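Endonuclease II (Enterobacteria phage t4, PDB 2WSH) nicks and cleaves cytosine-containing double-stranded DNA, breaking down the host chromosome so that its nucleotides can be reused for phage DNA synthesis. Local coordinates at residues A[31-36]-A[67-72]; A[42-47]-A[56-61]; A[48-53]-A[94-99]; A[102-107]-A[118-123]. The protein carries 1 engineered substitution. One frame throughout, in Å; residues are numbered along the deposited sequence. Where two conformers were deposited one is given.

Contact 1: A[31-36]-A[67-72]; sequences IKQLSI and YYRTAI
Arg69 reaches from helix 61-73 to the irregular segment 31-36, and its atoms can be read off in order. From CB, CG lies anti to the backbone N (chi1 167°) and the chain stays extended as far as NE. CB is just within touch of the Ile31 methyl CG2, while CG packs against that methyl at 3.7 Å, the two side chains sliding past each other in opposite directions. CD passes Ile31 O and Lys32 O, and NE then donates to both: to Ile31 O at 2.7 Å, from above the carbonyl plane, and weakly to Lys32 O at 3.0 Å. NH2 adds a weak, bent bond to Ile31 O, which is thus gripped twice by one guanidinium. Over one face of that group sits Gln33, with Gln33 CG 3.2 Å from Arg69 NH2. Deeper down, Ile31 CD1 meets Ile72 CG2 at 3.6 Å, and Leu91 and Ile87 of helix 82-92 close this apolar patch. An arginine on a helix gathering consecutive carbonyls of a chain without regular structure is how the linker between strands 18-23 and 42-48 is strapped to the first helix after the hairpin in this GIY-YIG domain.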
loop_
_atom_site.group_PDB
_atom_site.type_symbol
_atom_site.label_atom_id
_atom_site.label_comp_id
_atom_site.label_asym_id
_atom_site.label_seq_id
_atom_site.Cartn_x
_atom_site.Cartn_y
_atom_site.Cartn_z
ATOM N N ILE A 31 4.048 -6.380 42.081
ATOM C CA ILE A 31 4.706 -6.144 40.800
ATOM C C ILE A 31 5.371 -4.772 40.793
ATOM O O ILE A 31 4.692 -3.742 40.779
ATOM C CB ILE A 31 3.716 -6.234 39.618
ATOM C CG1 ILE A 31 3.174 -7.656 39.479
ATOM C CG2 ILE A 31 4.387 -5.802 38.326
ATOM C CD1 ILE A 31 2.073 -7.795 38.447
ATOM N N LYS A 32 6.701 -4.762 40.806
ATOM C CA LYS A 32 7.454 -3.512 40.840
ATOM C C LYS A 32 7.038 -2.596 39.699
ATOM O O LYS A 32 6.520 -3.058 38.682
ATOM C CB LYS A 32 8.959 -3.783 40.764
ATOM C CG LYS A 32 9.486 -4.735 41.829
ATOM C CD LYS A 32 10.994 -4.887 41.718
ATOM C CE LYS A 32 11.497 -6.084 42.509
ATOM N NZ LYS A 32 12.943 -6.337 42.248
ATOM N N GLN A 33 7.260 -1.297 39.874
ATOM C CA GLN A 33 6.933 -0.318 38.842
ATOM C C GLN A 33 7.792 -0.512 37.600
ATOM O O GLN A 33 8.849 -1.139 37.649
ATOM C CB GLN A 33 7.098 1.107 39.372
ATOM C CG GLN A 33 5.996 1.548 40.315
ATOM C CD GLN A 33 6.323 2.849 41.020
ATOM O OE1 GLN A 33 6.441 3.899 40.389
ATOM N NE2 GLN A 33 6.466 2.785 42.339
ATOM N N LEU A 34 7.329 0.037 36.484
ATOM C CA LEU A 34 8.015 -0.129 35.215
ATOM C C LEU A 34 8.567 1.195 34.707
ATOM O O LEU A 34 7.812 2.126 34.421
ATOM C CB LEU A 34 7.064 -0.721 34.177
ATOM C CG LEU A 34 6.292 -1.968 34.604
ATOM C CD1 LEU A 34 5.288 -2.352 33.535
ATOM C CD2 LEU A 34 7.241 -3.121 34.905
ATOM N N SER A 35 9.888 1.277 34.606
ATOM C CA SER A 35 10.526 2.423 33.978
ATOM C C SER A 35 10.831 2.055 32.532
ATOM O O SER A 35 11.817 1.375 32.245
ATOM C CB SER A 35 11.800 2.820 34.725
ATOM O OG SER A 35 12.136 4.175 34.471
ATOM N N ILE A 36 9.965 2.495 31.628
ATOM C CA ILE A 36 10.062 2.121 30.224
ATOM C C ILE A 36 9.546 3.245 29.335
ATOM O O ILE A 36 8.567 3.909 29.676
ATOM C CB ILE A 36 9.245 0.848 29.939
ATOM C CG1 ILE A 36 7.850 0.974 30.555
ATOM C CG2 ILE A 36 9.955 -0.382 30.485
ATOM C CD1 ILE A 36 7.092 -0.334 30.636
ATOM N N TYR A 67 -1.836 -1.619 32.759
ATOM C CA TYR A 67 -3.174 -2.138 33.008
ATOM C C TYR A 67 -3.067 -3.509 33.670
ATOM O O TYR A 67 -3.710 -3.764 34.690
ATOM C CB TYR A 67 -3.951 -2.217 31.688
ATOM C CG TYR A 67 -5.241 -3.015 31.724
ATOM C CD1 TYR A 67 -6.477 -2.375 31.765
ATOM C CD2 TYR A 67 -5.225 -4.405 31.693
ATOM C CE1 TYR A 67 -7.660 -3.101 31.785
ATOM C CE2 TYR A 67 -6.397 -5.139 31.714
ATOM C CZ TYR A 67 -7.611 -4.482 31.760
ATOM O OH TYR A 67 -8.779 -5.210 31.780
ATOM N N TYR A 68 -2.242 -4.383 33.094
ATOM C CA TYR A 68 -1.993 -5.702 33.668
ATOM C C TYR A 68 -1.453 -5.573 35.083
ATOM O O TYR A 68 -1.977 -6.182 36.011
ATOM C CB TYR A 68 -0.992 -6.503 32.823
ATOM C CG TYR A 68 -1.529 -7.020 31.508
ATOM C CD1 TYR A 68 -2.659 -7.823 31.460
ATOM C CD2 TYR A 68 -0.887 -6.723 30.312
ATOM C CE1 TYR A 68 -3.147 -8.299 30.256
ATOM C CE2 TYR A 68 -1.368 -7.198 29.107
ATOM C CZ TYR A 68 -2.495 -7.984 29.084
ATOM O OH TYR A 68 -2.972 -8.455 27.881
ATOM N N ARG A 69 -0.393 -4.785 35.238
ATOM C CA ARG A 69 0.236 -4.593 36.538
ATOM C C ARG A 69 -0.759 -4.122 37.596
ATOM O O ARG A 69 -0.814 -4.668 38.701
ATOM C CB ARG A 69 1.388 -3.590 36.436
ATOM C CG ARG A 69 1.877 -3.101 37.787
ATOM C CD ARG A 69 3.138 -2.256 37.672
ATOM N NE ARG A 69 3.711 -1.990 38.990
ATOM C CZ ARG A 69 3.355 -0.973 39.770
ATOM N NH1 ARG A 69 2.430 -0.114 39.363
ATOM N NH2 ARG A 69 3.924 -0.815 40.957
ATOM N N THR A 70 -1.537 -3.104 37.251
ATOM C CA THR A 70 -2.505 -2.529 38.177
ATOM C C THR A 70 -3.575 -3.538 38.585
ATOM O O THR A 70 -3.830 -3.730 39.774
ATOM C CB THR A 70 -3.185 -1.293 37.577
ATOM O OG1 THR A 70 -2.193 -0.300 37.297
ATOM C CG2 THR A 70 -4.211 -0.724 38.550
ATOM N N ALA A 71 -4.193 -4.180 37.598
ATOM C CA ALA A 71 -5.221 -5.182 37.863
ATOM C C ALA A 71 -4.718 -6.220 38.854
ATOM O O ALA A 71 -5.437 -6.617 39.772
ATOM C CB ALA A 71 -5.668 -5.853 36.569
ATOM N N ILE A 72 -3.474 -6.648 38.673
ATOM C CA ILE A 72 -2.898 -7.694 39.512
ATOM C C ILE A 72 -2.571 -7.184 40.912
ATOM O O ILE A 72 -2.905 -7.825 41.909
ATOM C CB ILE A 72 -1.633 -8.303 38.861
ATOM C CG1 ILE A 72 -2.006 -9.001 37.548
ATOM C CG2 ILE A 72 -0.941 -9.268 39.823
ATOM C CD1 ILE A 72 -0.818 -9.383 36.689
#

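Contact 2: A[42-47]-A[56-61]. With PO4 (phosphate ion), chain E.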
loop_
_atom_site.group_PDB
_atom_site.type_symbol
_atom_site.label_atom_id
_atom_site.label_comp_id
_atom_site.label_asym_id
_atom_site.label_seq_id
_atom_site.Cartn_x
_atom_site.Cartn_y
_atom_site.Cartn_z
ATOM N N VAL A 42 1.680 -1.560 18.081
ATOM C CA VAL A 42 2.502 -2.759 17.972
ATOM C C VAL A 42 1.726 -4.049 18.198
ATOM O O VAL A 42 0.655 -4.060 18.811
ATOM C CB VAL A 42 3.657 -2.750 18.997
ATOM C CG1 VAL A 42 4.578 -1.561 18.764
ATOM C CG2 VAL A 42 3.097 -2.737 20.411
ATOM N N ILE A 43 2.289 -5.138 17.692
ATOM C CA ILE A 43 1.904 -6.470 18.118
ATOM C C ILE A 43 2.769 -6.771 19.325
ATOM O O ILE A 43 3.981 -6.568 19.289
ATOM C CB ILE A 43 2.187 -7.515 17.031
ATOM C CG1 ILE A 43 1.260 -7.302 15.834
ATOM C CG2 ILE A 43 2.048 -8.930 17.592
ATOM C CD1 ILE A 43 -0.214 -7.397 16.179
ATOM N N TYR A 44 2.156 -7.218 20.412
ATOM C CA TYR A 44 2.953 -7.603 21.563
ATOM C C TYR A 44 2.830 -9.085 21.860
ATOM O O TYR A 44 1.847 -9.725 21.500
ATOM C CB TYR A 44 2.657 -6.731 22.788
ATOM C CG TYR A 44 1.325 -6.952 23.474
ATOM C CD1 TYR A 44 1.217 -7.823 24.550
ATOM C CD2 TYR A 44 0.191 -6.254 23.078
ATOM C CE1 TYR A 44 0.014 -8.011 25.203
ATOM C CE2 TYR A 44 -1.022 -6.440 23.723
ATOM C CZ TYR A 44 -1.099 -7.319 24.786
ATOM O OH TYR A 44 -2.290 -7.510 25.438
ATOM N N ALA A 45 3.858 -9.628 22.492
ATOM C CA ALA A 45 3.893 -11.042 22.799
ATOM C C ALA A 45 4.181 -11.209 24.278
ATOM O O ALA A 45 5.064 -10.552 24.827
ATOM C CB ALA A 45 4.955 -11.740 21.963
ATOM N N ILE A 46 3.414 -12.073 24.927
ATOM C CA ILE A 46 3.691 -12.421 26.305
ATOM C C ILE A 46 4.394 -13.763 26.316
ATOM O O ILE A 46 3.938 -14.708 25.668
ATOM C CB ILE A 46 2.402 -12.503 27.139
ATOM C CG1 ILE A 46 1.624 -11.193 27.032
ATOM C CG2 ILE A 46 2.725 -12.826 28.596
ATOM C CD1 ILE A 46 0.412 -11.130 27.938
ATOM N N ALA A 47 5.510 -13.835 27.038
ATOM C CA ALA A 47 6.295 -15.062 27.130
ATOM C C ALA A 47 6.472 -15.477 28.580
ATOM O O ALA A 47 6.788 -14.653 29.437
ATOM C CB ALA A 47 7.657 -14.878 26.469
ATOM N N GLY A 56 -1.015 -10.129 21.388
ATOM C CA GLY A 56 -1.969 -9.042 21.479
ATOM C C GLY A 56 -1.638 -7.916 20.521
ATOM O O GLY A 56 -0.573 -7.907 19.908
ATOM N N LYS A 57 -2.555 -6.968 20.381
ATOM C CA LYS A 57 -2.271 -5.749 19.634
ATOM C C LYS A 57 -2.665 -4.558 20.492
ATOM O O LYS A 57 -3.573 -4.665 21.317
ATOM C CB LYS A 57 -3.033 -5.736 18.310
ATOM C CG LYS A 57 -4.544 -5.741 18.466
ATOM C CD LYS A 57 -5.238 -5.858 17.116
ATOM C CE LYS A 57 -6.757 -5.821 17.263
ATOM N NZ LYS A 57 -7.446 -6.109 15.971
ATOM N N THR A 58 -1.983 -3.430 20.311
ATOM C CA THR A 58 -2.261 -2.244 21.120
ATOM C C THR A 58 -1.785 -0.942 20.476
ATOM O O THR A 58 -0.767 -0.911 19.781
ATOM C CB THR A 58 -1.645 -2.361 22.526
ATOM O OG1 THR A 58 -2.029 -1.230 23.321
ATOM C CG2 THR A 58 -0.127 -2.426 22.444
ATOM N N LYS A 59 -2.533 0.131 20.717
ATOM C CA LYS A 59 -2.149 1.463 20.261
ATOM C C LYS A 59 -1.104 2.067 21.198
ATOM O O LYS A 59 -0.442 3.046 20.854
ATOM C CB LYS A 59 -3.373 2.382 20.216
ATOM C CG LYS A 59 -4.440 1.996 19.205
ATOM C CD LYS A 59 -5.772 2.644 19.574
ATOM C CE LYS A 59 -6.900 2.246 18.626
ATOM N NZ LYS A 59 -7.056 3.192 17.482
ATOM N N ASN A 60 -0.959 1.474 22.382
ATOM C CA ASN A 60 -0.127 2.045 23.438
ATOM C C ASN A 60 0.325 0.987 24.443
ATOM O O ASN A 60 -0.412 0.632 25.365
ATOM C CB ASN A 60 -0.899 3.161 24.149
ATOM C CG ASN A 60 -0.052 3.924 25.146
ATOM O OD1 ASN A 60 0.915 3.398 25.697
ATOM N ND2 ASN A 60 -0.427 5.171 25.400
ATOM N N LEU A 61 1.550 0.503 24.274
ATOM C CA LEU A 61 2.024 -0.659 25.024
ATOM C C LEU A 61 2.285 -0.383 26.502
ATOM O O LEU A 61 2.005 -1.229 27.358
ATOM C CB LEU A 61 3.273 -1.251 24.367
ATOM C CG LEU A 61 3.780 -2.569 24.953
ATOM C CD1 LEU A 61 2.695 -3.635 24.897
ATOM C CD2 LEU A 61 5.031 -3.030 24.216
HETATM P P PO4 E . -5.659 -6.871 24.749
HETATM O O1 PO4 E . -5.205 -8.020 23.881
HETATM O O2 PO4 E . -6.377 -5.844 23.904
HETATM O O3 PO4 E . -6.583 -7.350 25.846
HETATM O O4 PO4 E . -4.425 -6.266 25.367
#
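Two torsions of Tyr44 set up the contact: chi1 of 72° wedges CG between the backbone N and the carbonyl carbon, and chi2 of 94° turns the ring so that a face lies over the partner strand. There Gly56 CA makes a CH-pi contact, 3.9 Å from the ring centroid of Tyr44. Glycine, with no side chain, leaves room for the ring to settle on the backbone. Pairing is antiparallel: Tyr44 N donates to Gly56 O at 2.9 Å, Gly56 N returns a nearly straight bond to Tyr44 O, and Val42 and Thr58 exchange a second such pair. Leu61 CD1 packs on Tyr44 CB at 3.7 Å. Held so, the ring presents Tyr44 OH to phosphate O4 in the ring plane, a very short hydrogen bond of 2.5 Å. Tyr54, Arg64 and Lys83 also bind this ion, consistent with a site for a DNA phosphate. Val42-Ile43-Tyr44 and Tyr54-Ile55-Gly56 are this enzyme's version of the GIY-YIG signature, Gly56 being the glycine of the second half. On the other face, Ile43 packs on helix 121-132, to which Lys57 is salt-bridged through Asp122; strand 97-111 flanks 42-48, and Asn60 caps the start of helix 61-73.

Contact 3: A[48-53]-A[94-99]; sequences INDELV and GSKVEF
Side chain and backbone of Asn49 together do the work of a strand end here. Asn49 N donates to Lys96 O at 2.9 Å, in the carbonyl plane, and Asn49 OD1 takes a nearly straight bond from Lys96 N at 3.1 Å, so one residue grips both polar backbone atoms of Lys96. Its amide ND2 adds a weak bond to Ser95 OG. Next to this, Ile48 and Val97 form an antiparallel non-hydrogen-bonded pair with their side chains side by side, and Ile48 CD1 touches Val97 CG2 at 3.5 Å. Ala90 of helix 82-92 rests on both.

Further out comes charge. Lys96, its chain bent at chi3 (-43°), brings NZ to 2.8 Å from Asp50 OD1 in a salt bridge, meeting the carboxylate from above its plane. Asp50 OD1 also lies 3.4 Å from Glu98 OE1, two like charges with the ammonium near both, though its approach to Glu98 is long. A water accepts from Asp50 N and lies within bonding distance of Lys96 O and Glu98 OE1.

What positions these groups is the turn and the helix end. A type I' turn from Ile48 to Glu51, with Asn49 and Asp50 both at positive phi, swings the two polar side chains across to 94-99. On the other side, Gly94 closes the preceding helix in a Schellman motif and releases the chain into strand 97-111.

Lys19 forms a salt bridge with Glu98 OE2. With two lysines serving two crowded carboxylates, both acids can plausibly stay ionised, and Lys96 would be expected to remain protonated.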
loop_
_atom_site.group_PDB
_atom_site.type_symbol
_atom_site.label_atom_id
_atom_site.label_comp_id
_atom_site.label_asym_id
_atom_site.label_seq_id
_atom_site.Cartn_x
_atom_site.Cartn_y
_atom_site.Cartn_z
ATOM N N ILE A 48 6.252 -16.760 28.841
ATOM C CA ILE A 48 6.406 -17.327 30.173
ATOM C C ILE A 48 7.477 -18.409 30.102
ATOM O O ILE A 48 7.328 -19.395 29.378
ATOM C CB ILE A 48 5.086 -17.947 30.681
ATOM C CG1 ILE A 48 3.934 -16.941 30.579
ATOM C CG2 ILE A 48 5.237 -18.421 32.116
ATOM C CD1 ILE A 48 4.063 -15.754 31.517
ATOM N N ASN A 49 8.559 -18.216 30.845
ATOM C CA ASN A 49 9.701 -19.111 30.754
ATOM C C ASN A 49 10.163 -19.250 29.301
ATOM O O ASN A 49 10.461 -20.348 28.830
ATOM C CB ASN A 49 9.362 -20.464 31.377
ATOM C CG ASN A 49 8.962 -20.338 32.837
ATOM O OD1 ASN A 49 9.479 -19.484 33.558
ATOM N ND2 ASN A 49 8.034 -21.181 33.277
ATOM N N ASP A 50 10.177 -18.122 28.594
ATOM C CA ASP A 50 10.651 -18.053 27.212
ATOM C C ASP A 50 9.689 -18.660 26.191
ATOM O O ASP A 50 10.035 -18.802 25.020
ATOM C CB ASP A 50 12.029 -18.711 27.085
ATOM C CG ASP A 50 13.074 -18.042 27.953
ATOM O OD1 ASP A 50 13.191 -16.800 27.892
ATOM O OD2 ASP A 50 13.778 -18.759 28.694
ATOM N N GLU A 51 8.482 -19.009 26.626
ATOM C CA GLU A 51 7.526 -19.666 25.744
ATOM C C GLU A 51 6.329 -18.761 25.474
ATOM O O GLU A 51 5.731 -18.210 26.399
ATOM C CB GLU A 51 7.098 -21.020 26.311
ATOM C CG GLU A 51 8.270 -21.977 26.500
ATOM C CD GLU A 51 7.850 -23.354 26.983
ATOM O OE1 GLU A 51 6.774 -23.834 26.568
ATOM O OE2 GLU A 51 8.605 -23.957 27.775
ATOM N N LEU A 52 6.005 -18.594 24.197
ATOM C CA LEU A 52 4.922 -17.717 23.776
ATOM C C LEU A 52 3.581 -18.207 24.314
ATOM O O LEU A 52 3.194 -19.348 24.072
ATOM C CB LEU A 52 4.868 -17.661 22.250
ATOM C CG LEU A 52 3.808 -16.763 21.608
ATOM C CD1 LEU A 52 4.108 -15.309 21.912
ATOM C CD2 LEU A 52 3.751 -16.996 20.105
ATOM N N VAL A 53 2.871 -17.345 25.037
ATOM C CA VAL A 53 1.545 -17.703 25.528
ATOM C C VAL A 53 0.435 -16.832 24.950
ATOM O O VAL A 53 -0.733 -17.211 24.980
ATOM C CB VAL A 53 1.467 -17.685 27.068
ATOM C CG1 VAL A 53 2.474 -18.657 27.657
ATOM C CG2 VAL A 53 1.686 -16.271 27.610
ATOM N N GLY A 94 6.635 -18.595 40.363
ATOM C CA GLY A 94 8.032 -18.202 40.265
ATOM C C GLY A 94 8.581 -18.166 38.850
ATOM O O GLY A 94 9.795 -18.180 38.648
ATOM N N SER A 95 7.690 -18.112 37.866
ATOM C CA SER A 95 8.093 -18.124 36.464
ATOM C C SER A 95 8.540 -16.750 35.980
ATOM O O SER A 95 8.267 -15.736 36.623
ATOM C CB SER A 95 6.947 -18.633 35.591
ATOM O OG SER A 95 6.616 -19.969 35.926
ATOM N N LYS A 96 9.228 -16.726 34.842
ATOM C CA LYS A 96 9.661 -15.474 34.231
ATOM C C LYS A 96 8.608 -14.985 33.243
ATOM O O LYS A 96 8.178 -15.742 32.378
ATOM C CB LYS A 96 10.988 -15.671 33.500
ATOM C CG LYS A 96 11.643 -14.371 33.060
ATOM C CD LYS A 96 12.480 -14.568 31.808
ATOM C CE LYS A 96 13.297 -15.847 31.881
ATOM N NZ LYS A 96 13.897 -16.199 30.561
ATOM N N VAL A 97 8.206 -13.724 33.365
ATOM C CA VAL A 97 7.147 -13.168 32.523
ATOM C C VAL A 97 7.658 -11.990 31.705
ATOM O O VAL A 97 7.992 -10.938 32.257
ATOM C CB VAL A 97 5.945 -12.689 33.364
ATOM C CG1 VAL A 97 4.880 -12.066 32.464
ATOM C CG2 VAL A 97 5.368 -13.834 34.184
ATOM N N GLU A 98 7.703 -12.163 30.388
ATOM C CA GLU A 98 8.272 -11.152 29.507
ATOM C C GLU A 98 7.285 -10.660 28.459
ATOM O O GLU A 98 6.438 -11.412 27.980
ATOM C CB GLU A 98 9.518 -11.702 28.808
ATOM C CG GLU A 98 10.640 -12.090 29.754
ATOM C CD GLU A 98 11.786 -12.779 29.039
ATOM O OE1 GLU A 98 11.551 -13.836 28.415
ATOM O OE2 GLU A 98 12.922 -12.266 29.104
ATOM N N PHE A 99 7.405 -9.384 28.116
ATOM C CA PHE A 99 6.658 -8.803 27.014
ATOM C C PHE A 99 7.613 -8.416 25.894
ATOM O O PHE A 99 8.625 -7.757 26.135
ATOM C CB PHE A 99 5.900 -7.563 27.486
ATOM C CG PHE A 99 4.717 -7.871 28.349
ATOM C CD1 PHE A 99 3.447 -7.927 27.806
ATOM C CD2 PHE A 99 4.874 -8.109 29.704
ATOM C CE1 PHE A 99 2.350 -8.211 28.600
ATOM C CE2 PHE A 99 3.783 -8.399 30.500
ATOM C CZ PHE A 99 2.520 -8.450 29.946
HETATM O O HOH W 1 9.640 -15.529 29.686
#

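Contact 4: A[102-107]-A[118-123]; sequences RQCFNL and IATIDL
Leu107 O is gripped by two donors: Ile118 N, at 2.8 Å and nearly along the C=O axis, and, weakly, the hydroxyl of Thr117. Leu107 N answers with a bond to Ile118 O, completing an antiparallel hydrogen-bonded pair in which Leu107 CB touches Ile118 CG2 at 3.7 Å. Two residues along, past the non-hydrogen-bonded pair Asn106/Ala119, Thr120 N points almost straight at Phe105 O (3.0 Å, 177° at the hydrogen). In the same pair a side chain stands in for the backbone carbonyl, as Phe105 N donates to Thr120 OG1 at 3.1 Å. This is the base of the beta hairpin 97-111/114-119, where the second strand gives way to helix 121-132. The hairpin also serves the tetramer: Asn106 and Leu107 pair with a strand of a second subunit, carrying the sheet across the interface. The torsion of Thr120 (chi1 63°) that sets OG1 in the crowded position leaves CG2 over one face of the Phe105 ring, a CH-pi contact 3.7 Å from the centroid. That ring in turn meets Phe105 of the fourth subunit. Where the chain turns into the helix, packing is tight, with Cys104 CB only 3.4 Å from Ile121 CG2. Gln103 NE2 binds Cys104 O within its amide plane, on a lone pair.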
loop_
_atom_site.group_PDB
_atom_site.type_symbol
_atom_site.label_atom_id
_atom_site.label_comp_id
_atom_site.label_asym_id
_atom_site.label_seq_id
_atom_site.Cartn_x
_atom_site.Cartn_y
_atom_site.Cartn_z
ATOM N N ARG A 102 6.535 -5.993 18.536
ATOM C CA ARG A 102 6.874 -5.936 17.119
ATOM C C ARG A 102 6.243 -4.694 16.505
ATOM O O ARG A 102 5.021 -4.587 16.423
ATOM C CB ARG A 102 6.397 -7.192 16.393
ATOM C CG ARG A 102 6.390 -7.067 14.873
ATOM C CD ARG A 102 5.948 -8.370 14.209
ATOM N NE ARG A 102 5.572 -8.177 12.809
ATOM C CZ ARG A 102 6.389 -8.361 11.776
ATOM N NH1 ARG A 102 7.639 -8.761 11.972
ATOM N NH2 ARG A 102 5.951 -8.154 10.542
ATOM N N GLN A 103 7.077 -3.746 16.091
ATOM C CA GLN A 103 6.574 -2.462 15.607
ATOM C C GLN A 103 5.802 -2.606 14.304
ATOM O O GLN A 103 6.309 -3.154 13.326
ATOM C CB GLN A 103 7.713 -1.458 15.433
ATOM C CG GLN A 103 7.244 -0.050 15.074
ATOM C CD GLN A 103 6.409 0.593 16.167
ATOM O OE1 GLN A 103 6.891 0.831 17.274
ATOM N NE2 GLN A 103 5.154 0.892 15.855
ATOM N N CYS A 104 4.569 -2.114 14.299
ATOM C CA CYS A 104 3.766 -2.090 13.084
ATOM C C CYS A 104 3.570 -0.645 12.627
ATOM O O CYS A 104 4.022 0.286 13.290
ATOM C CB CYS A 104 2.418 -2.780 13.305
ATOM S SG CYS A 104 2.511 -4.593 13.466
ATOM N N PHE A 105 2.893 -0.460 11.501
ATOM C CA PHE A 105 2.757 0.869 10.918
ATOM C C PHE A 105 1.366 1.081 10.341
ATOM O O PHE A 105 0.464 0.266 10.543
ATOM C CB PHE A 105 3.803 1.062 9.822
ATOM C CG PHE A 105 3.722 0.038 8.733
ATOM C CD1 PHE A 105 3.095 0.331 7.535
ATOM C CD2 PHE A 105 4.249 -1.228 8.918
ATOM C CE1 PHE A 105 3.009 -0.614 6.536
ATOM C CE2 PHE A 105 4.167 -2.176 7.922
ATOM C CZ PHE A 105 3.544 -1.868 6.731
ATOM N N ASN A 106 1.198 2.178 9.614
ATOM C CA ASN A 106 -0.085 2.492 8.999
ATOM C C ASN A 106 -0.003 2.657 7.488
ATOM O O ASN A 106 0.997 3.136 6.956
ATOM C CB ASN A 106 -0.687 3.739 9.645
ATOM C CG ASN A 106 -1.139 3.487 11.069
ATOM O OD1 ASN A 106 -2.221 2.950 11.301
ATOM N ND2 ASN A 106 -0.309 3.871 12.029
ATOM N N LEU A 107 -1.059 2.241 6.802
ATOM C CA LEU A 107 -1.151 2.404 5.360
ATOM C C LEU A 107 -2.402 3.202 5.022
ATOM O O LEU A 107 -3.477 2.956 5.572
ATOM C CB LEU A 107 -1.183 1.041 4.668
ATOM C CG LEU A 107 0.112 0.235 4.763
ATOM C CD1 LEU A 107 -0.130 -1.222 4.394
ATOM C CD2 LEU A 107 1.166 0.847 3.864
ATOM N N ILE A 118 -5.479 1.680 7.147
ATOM C CA ILE A 118 -5.386 0.430 7.893
ATOM C C ILE A 118 -4.155 0.408 8.796
ATOM O O ILE A 118 -3.044 0.708 8.357
ATOM C CB ILE A 118 -5.337 -0.792 6.961
ATOM C CG1 ILE A 118 -5.276 -2.087 7.777
ATOM C CG2 ILE A 118 -4.143 -0.716 6.032
ATOM C CD1 ILE A 118 -6.484 -2.312 8.657
ATOM N N ALA A 119 -4.360 0.074 10.066
ATOM C CA ALA A 119 -3.253 -0.197 10.969
ATOM C C ALA A 119 -2.874 -1.654 10.767
ATOM O O ALA A 119 -3.722 -2.538 10.882
ATOM C CB ALA A 119 -3.665 0.054 12.410
ATOM N N THR A 120 -1.609 -1.910 10.453
ATOM C CA THR A 120 -1.196 -3.265 10.103
ATOM C C THR A 120 -1.297 -4.249 11.272
ATOM O O THR A 120 -1.347 -5.457 11.056
ATOM C CB THR A 120 0.225 -3.312 9.501
ATOM O OG1 THR A 120 1.175 -2.870 10.476
ATOM C CG2 THR A 120 0.311 -2.430 8.265
ATOM N N ILE A 121 -1.325 -3.747 12.505
ATOM C CA ILE A 121 -1.570 -4.640 13.638
ATOM C C ILE A 121 -2.883 -5.385 13.425
ATOM O O ILE A 121 -3.011 -6.548 13.799
ATOM C CB ILE A 121 -1.628 -3.902 14.993
ATOM C CG1 ILE A 121 -2.667 -2.777 14.953
ATOM C CG2 ILE A 121 -0.257 -3.363 15.371
ATOM C CD1 ILE A 121 -2.982 -2.190 16.313
ATOM N N ASP A 122 -3.852 -4.710 12.813
ATOM C CA ASP A 122 -5.153 -5.315 12.545
ATOM C C ASP A 122 -5.042 -6.461 11.550
ATOM O O ASP A 122 -5.860 -7.382 11.559
ATOM C CB ASP A 122 -6.140 -4.267 12.033
ATOM C CG ASP A 122 -6.665 -3.378 13.136
ATOM O OD1 ASP A 122 -6.503 -3.743 14.318
ATOM O OD2 ASP A 122 -7.243 -2.317 12.820
ATOM N N LEU A 123 -4.024 -6.398 10.700
ATOM C CA LEU A 123 -3.777 -7.435 9.701
ATOM C C LEU A 123 -2.911 -8.565 10.246
ATOM O O LEU A 123 -3.065 -9.719 9.853
ATOM C CB LEU A 123 -3.073 -6.841 8.482
ATOM C CG LEU A 123 -3.829 -5.849 7.601
ATOM C CD1 LEU A 123 -2.914 -5.360 6.484
ATOM C CD2 LEU A 123 -5.085 -6.491 7.037
#

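How the contacts relate
Three of the four contacts share one antiparallel sheet, with the centre of contact 2 about 4 Å from the centre of the chain. Strand 51-58 belongs to contacts 2 and 3, and strand 97-111 to contacts 3 and 4; strand 42-48 lies between these two strands. Contact 1, centred 15 Å from contact 2, closes a loop of chain within which contact 2 is nested, and touches it through the Tyr68-Tyr44 hydroxyl pair. Contacts 3 and 4 have centres about 25 Å apart, on opposite sides of the chain's centre. The phosphate-binding Tyr44 is thus met by Tyr68 on the helix of contact 1 and by Phe99 at the end of 94-99 in contact 3, while contact 4 leads the sheet out to the tetramer interface.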